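Cupin 2, conserved barrel domain protein (Shewanella frigidimarina, PDB 2PFW) is of unknown function but has a cupin beta barrel of the KdgF-like type, consistent with a role in binding or converting a small molecule. Local coordinates at residues L34-I39 and I101-P106; G44-V49 and G91-T96. All coordinates share one frame; numbering follows the deposited sequence.

Interaction 1: L34-I39 and I101-P106. With EDO (1,2-ethanediol), chain C.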
loop_
_atom_site.group_PDB
_atom_site.type_symbol
_atom_site.label_atom_id
_atom_site.label_comp_id
_atom_site.label_asym_id
_atom_site.label_seq_id
_atom_site.Cartn_x
_atom_site.Cartn_y
_atom_site.Cartn_z
ATOM N N LEU A 34 -9.934 -2.896 -5.607
ATOM C CA LEU A 34 -8.669 -2.518 -4.975
ATOM C C LEU A 34 -8.915 -2.076 -3.542
ATOM O O LEU A 34 -9.920 -1.422 -3.263
ATOM C CB LEU A 34 -7.959 -1.405 -5.745
ATOM C CG LEU A 34 -6.611 -0.949 -5.183
ATOM C CD1 LEU A 34 -5.575 -2.060 -5.281
ATOM C CD2 LEU A 34 -6.105 0.292 -5.905
HETATM N N MSE A 35 -8.025 -2.435 -2.619
HETATM C CA MSE A 35 -8.277 -2.132 -1.207
HETATM C C MSE A 35 -6.998 -2.144 -0.376
HETATM O O MSE A 35 -6.249 -3.059 -0.504
HETATM C CB MSE A 35 -9.306 -3.098 -0.613
HETATM C CG MSE A 35 -9.383 -3.107 0.913
HETATM SE SE MSE A 35 -10.762 -4.256 1.686
HETATM C CE MSE A 35 -12.095 -2.961 1.824
ATOM N N ALA A 36 -6.815 -1.110 0.439
ATOM C CA ALA A 36 -5.620 -0.981 1.264
ATOM C C ALA A 36 -6.013 -0.709 2.712
ATOM O O ALA A 36 -6.817 0.185 2.992
ATOM C CB ALA A 36 -4.722 0.119 0.735
ATOM N N VAL A 37 -5.453 -1.485 3.638
ATOM C CA VAL A 37 -5.718 -1.253 5.055
ATOM C C VAL A 37 -4.387 -1.113 5.810
ATOM O O VAL A 37 -3.343 -1.474 5.269
ATOM C CB VAL A 37 -6.552 -2.360 5.714
ATOM C CG1 VAL A 37 -7.866 -2.548 4.974
ATOM C CG2 VAL A 37 -5.760 -3.661 5.772
ATOM N N LYS A 38 -4.495 -0.583 7.015
ATOM C CA LYS A 38 -3.413 -0.446 7.973
ATOM C C LYS A 38 -3.668 -1.371 9.164
ATOM O O LYS A 38 -4.712 -1.267 9.803
ATOM C CB LYS A 38 -3.275 0.997 8.458
ATOM C CG LYS A 38 -1.920 1.323 9.055
ATOM C CD LYS A 38 -1.875 2.741 9.603
ATOM C CE LYS A 38 -0.461 3.292 9.499
ATOM N NZ LYS A 38 -0.325 4.587 10.224
ATOM N N ILE A 39 -2.717 -2.255 9.423
ATOM C CA ILE A 39 -2.809 -3.238 10.492
ATOM C C ILE A 39 -1.729 -3.018 11.550
ATOM O O ILE A 39 -0.542 -3.078 11.230
ATOM C CB ILE A 39 -2.651 -4.678 9.964
ATOM C CG1 ILE A 39 -3.441 -4.985 8.688
ATOM C CG2 ILE A 39 -2.982 -5.668 11.072
ATOM C CD1 ILE A 39 -4.930 -5.087 8.905
ATOM N N ILE A 101 1.083 -2.323 5.860
ATOM C CA ILE A 101 0.056 -1.943 4.888
ATOM C C ILE A 101 -0.281 -3.146 4.014
ATOM O O ILE A 101 0.556 -3.592 3.238
ATOM C CB ILE A 101 0.508 -0.743 4.032
ATOM C CG1 ILE A 101 1.107 0.415 4.826
ATOM C CG2 ILE A 101 -0.644 -0.308 3.134
ATOM C CD1 ILE A 101 0.318 1.677 5.039
ATOM N N ASP A 102 -1.483 -3.677 4.175
ATOM C CA ASP A 102 -1.950 -4.795 3.360
ATOM C C ASP A 102 -2.844 -4.258 2.237
ATOM O O ASP A 102 -3.830 -3.596 2.557
ATOM C CB ASP A 102 -2.728 -5.810 4.184
ATOM C CG ASP A 102 -1.914 -6.708 5.087
ATOM O OD1 ASP A 102 -0.703 -6.900 4.868
ATOM O OD2 ASP A 102 -2.491 -7.254 6.052
ATOM N N THR A 103 -2.488 -4.553 0.998
ATOM C CA THR A 103 -3.335 -4.234 -0.144
ATOM C C THR A 103 -3.720 -5.489 -0.921
ATOM O O THR A 103 -2.888 -6.377 -1.102
ATOM C CB THR A 103 -2.632 -3.248 -1.091
ATOM O OG1 THR A 103 -1.769 -3.941 -1.990
ATOM C CG2 THR A 103 -1.743 -2.313 -0.272
ATOM N N PHE A 104 -4.967 -5.533 -1.365
ATOM C CA PHE A 104 -5.563 -6.684 -2.022
ATOM C C PHE A 104 -6.228 -6.323 -3.347
ATOM O O PHE A 104 -6.928 -5.307 -3.404
ATOM C CB PHE A 104 -6.628 -7.309 -1.112
ATOM C CG PHE A 104 -6.082 -7.662 0.261
ATOM C CD1 PHE A 104 -5.395 -8.851 0.446
ATOM C CD2 PHE A 104 -6.261 -6.796 1.326
ATOM C CE1 PHE A 104 -4.884 -9.179 1.688
ATOM C CE2 PHE A 104 -5.759 -7.129 2.568
ATOM C CZ PHE A 104 -5.072 -8.316 2.747
ATOM N N SER A 105 -6.052 -7.126 -4.393
ATOM C CA SER A 105 -6.929 -7.003 -5.554
ATOM C C SER A 105 -7.895 -8.201 -5.648
ATOM O O SER A 105 -7.207 -9.278 -5.688
ATOM C CB SER A 105 -6.210 -6.878 -6.892
ATOM O OG SER A 105 -7.195 -6.563 -7.878
ATOM N N PRO A 106 -9.191 -8.473 -5.740
ATOM C CA PRO A 106 -10.544 -7.915 -5.517
ATOM C C PRO A 106 -10.486 -7.208 -4.161
ATOM O O PRO A 106 -9.512 -7.431 -3.431
ATOM C CB PRO A 106 -11.507 -9.085 -5.486
ATOM C CG PRO A 106 -10.634 -10.291 -5.481
ATOM C CD PRO A 106 -9.427 -9.881 -6.265
HETATM C C1 EDO C . -1.305 -9.769 6.365
HETATM O O1 EDO C . -0.115 -9.678 5.580
HETATM C C2 EDO C . -1.021 -9.244 7.767
HETATM O O2 EDO C . -2.228 -8.734 8.342
#
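Val37 and Asp102 face each other as an antiparallel hydrogen-bonded pair, their side chains on the same face of the sheet as those of Met35 and Phe104. Val37 CG1 is anti to the carbonyl carbon (chi1 -56°), which puts CG2 between the backbone N and the carbonyl carbon; CG2 lies 4.0 Å from Asp102 CB, and the two side chains cross obliquely. Ile39 meets the same aspartate at about a right angle, with its CG1 3.6 Å from Asp102 OD2, so the carboxylate emerges beside aliphatic carbon. Beyond it, a 1,2-ethanediol probably left from crystallisation is modelled with one hydroxyl to each carboxylate oxygen, although close contacts there make those positions less sure. An alanine in place of Asp102 would probably open a gap beside Ile39 CG1. On the opposite face, Ala36 CB and Thr103 CG2 touch at 4.0 Å, while Thr103 OG1 is hydrogen-bonded to Val57 O of its own chain. The strands, 164° apart in direction, are central neighbours in an antiparallel sheet of the cupin barrel. Two nearly straight bonds confirm the register. Val37 N reaches Asp102 O at 2.9 Å (170°), and Phe104 N reaches Met35 O at 2.9 Å. The return bond from Asp102 N to Val37 O is more bent, and that from Met35 N to Phe104 O is weak. Met35, a selenomethionine, leads its tip away from Phe104, yet both side chains pack on Phe111. On the Ala36 face the second subunit packs, its Val57 against Ala36 and its Leu34 against Thr103.

Interaction 2: G44-V49 and G91-T96; sequences GAEGYV and GAVCPT
Glu46 and Val93 supply the closest side-chain meeting here, as a non-hydrogen-bonded antiparallel pair with CA atoms 4.6 Å apart. Val93 has CG1 roughly anti to the backbone N (chi1 150°), which turns CG2 beside that N and brings it within 3.8 Å of Glu46 CB. That same CB is 3.6 Å from Ala92 O, so the root of the glutamate rests against both backbone and methyl. Glu46 has an unusual chi1 of 126°, away from the staggered positions, and is extended beyond CG; its carboxylate end is modelled too close to the Tyr48 ring, which makes that placement doubtful. The backbone pairing is uneven. Cys94 N to Ala45 O is a sound bond of 3.1 Å, nearly along the C=O axis, whereas Gly47 N to Ala92 O is weak at 3.4 Å. Gly44, whose positive phi of 69° favours glycine, begins the segment beside Cys94 and Pro95. Strand 45-50 is an outermost member of its four-stranded antiparallel sheet within this chain, and strand 90-94 lies between it and strand 65-69, where Cys94 packs on Phe65 and the backbones of Gly91 and Val93 bond to Asn68 and His66.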
loop_
_atom_site.group_PDB
_atom_site.type_symbol
_atom_site.label_atom_id
_atom_site.label_comp_id
_atom_site.label_asym_id
_atom_site.label_seq_id
_atom_site.Cartn_x
_atom_site.Cartn_y
_atom_site.Cartn_z
ATOM N N GLY A 44 4.040 -10.127 19.165
ATOM C CA GLY A 44 3.747 -11.523 18.933
ATOM C C GLY A 44 2.394 -11.772 18.306
ATOM O O GLY A 44 1.921 -12.910 18.260
ATOM N N ALA A 45 1.711 -10.737 17.808
ATOM C CA ALA A 45 0.408 -11.007 17.183
ATOM C C ALA A 45 0.630 -11.652 15.820
ATOM O O ALA A 45 1.722 -11.595 15.257
ATOM C CB ALA A 45 -0.442 -9.756 17.087
ATOM N N GLU A 46 -0.403 -12.283 15.277
ATOM C CA GLU A 46 -0.260 -13.051 14.041
ATOM C C GLU A 46 -1.565 -13.024 13.250
ATOM O O GLU A 46 -2.632 -12.813 13.833
ATOM C CB GLU A 46 0.168 -14.482 14.363
ATOM C CG GLU A 46 -0.694 -15.595 13.804
ATOM C CD GLU A 46 -0.228 -16.979 14.208
ATOM O OE1 GLU A 46 -0.311 -17.305 15.411
ATOM O OE2 GLU A 46 0.220 -17.750 13.334
ATOM N N GLY A 47 -1.523 -13.234 11.942
ATOM C CA GLY A 47 -2.612 -13.823 11.163
ATOM C C GLY A 47 -2.325 -15.307 10.953
ATOM O O GLY A 47 -1.522 -15.659 10.083
ATOM N N TYR A 48 -2.959 -16.140 11.767
ATOM C CA TYR A 48 -2.862 -17.590 11.688
ATOM C C TYR A 48 -2.888 -18.111 10.263
ATOM O O TYR A 48 -3.581 -17.549 9.406
ATOM C CB TYR A 48 -4.030 -18.199 12.483
ATOM C CG TYR A 48 -3.834 -17.955 13.961
ATOM C CD1 TYR A 48 -2.961 -18.759 14.692
ATOM C CD2 TYR A 48 -4.505 -16.944 14.637
ATOM C CE1 TYR A 48 -2.762 -18.563 16.044
ATOM C CE2 TYR A 48 -4.311 -16.737 15.991
ATOM C CZ TYR A 48 -3.440 -17.548 16.687
ATOM O OH TYR A 48 -3.240 -17.353 18.035
ATOM N N VAL A 49 -2.151 -19.173 9.963
ATOM C CA VAL A 49 -1.728 -19.498 8.601
ATOM C C VAL A 49 -2.954 -19.669 7.692
ATOM O O VAL A 49 -3.921 -20.292 8.140
ATOM C CB VAL A 49 -0.832 -20.743 8.558
ATOM C CG1 VAL A 49 -0.353 -21.039 7.143
ATOM C CG2 VAL A 49 0.375 -20.567 9.477
ATOM N N GLY A 91 1.978 -16.880 5.948
ATOM C CA GLY A 91 1.769 -16.474 7.333
ATOM C C GLY A 91 2.636 -15.283 7.725
ATOM O O GLY A 91 3.652 -15.056 7.073
ATOM N N ALA A 92 2.227 -14.572 8.769
ATOM C CA ALA A 92 3.011 -13.457 9.294
ATOM C C ALA A 92 2.897 -13.350 10.811
ATOM O O ALA A 92 1.809 -13.368 11.374
ATOM C CB ALA A 92 2.568 -12.168 8.617
ATOM N N VAL A 93 4.045 -13.241 11.464
ATOM C CA VAL A 93 4.188 -13.063 12.899
ATOM C C VAL A 93 5.034 -11.837 13.229
ATOM O O VAL A 93 6.048 -11.612 12.580
ATOM C CB VAL A 93 4.864 -14.295 13.546
ATOM C CG1 VAL A 93 5.667 -13.897 14.771
ATOM C CG2 VAL A 93 3.812 -15.332 13.897
ATOM N N CYS A 94 4.643 -11.073 14.235
ATOM C CA CYS A 94 5.403 -9.895 14.634
ATOM C C CYS A 94 5.772 -9.904 16.112
ATOM O O CYS A 94 5.001 -9.463 16.959
ATOM C CB CYS A 94 4.593 -8.622 14.340
ATOM S SG CYS A 94 5.589 -7.116 14.399
ATOM N N PRO A 95 6.955 -10.407 16.444
ATOM C CA PRO A 95 7.341 -10.556 17.850
ATOM C C PRO A 95 7.503 -9.215 18.569
ATOM O O PRO A 95 7.161 -9.065 19.740
ATOM C CB PRO A 95 8.704 -11.244 17.775
ATOM C CG PRO A 95 8.807 -11.790 16.394
ATOM C CD PRO A 95 8.002 -10.866 15.522
ATOM N N THR A 96 8.035 -8.225 17.862
ATOM C CA THR A 96 8.330 -6.925 18.439
ATOM C C THR A 96 7.114 -6.008 18.462
ATOM O O THR A 96 7.110 -5.003 19.175
ATOM C CB THR A 96 9.443 -6.223 17.639
ATOM O OG1 THR A 96 8.955 -5.939 16.319
ATOM C CG2 THR A 96 10.646 -7.132 17.480
#

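After strands 8-9, 17-18 and 23-31 the chain enters 34-39, the opening side of interaction 1, and strand 34-41 leads on to strand 45-50, which carries the first half of interaction 2. After strands 55-61, 65-69, 72-76 and 81-84, segment 91-96 returns to 44-49 and closes the inner loop. Strand 98-105 then follows, and 101-106 pairs with 34-39 to close the outer one. The two contacts therefore nest without crossing. Their centres are about 17 Å apart and their nearest atoms about 7 Å, so they do not touch. Interaction 1 joins neighbouring strands of the six-stranded sheet, interaction 2 those of the four-stranded one; the steps from 34-41 to 45-50 and from 90-94 to 98-105 carry the chain between the two sheets.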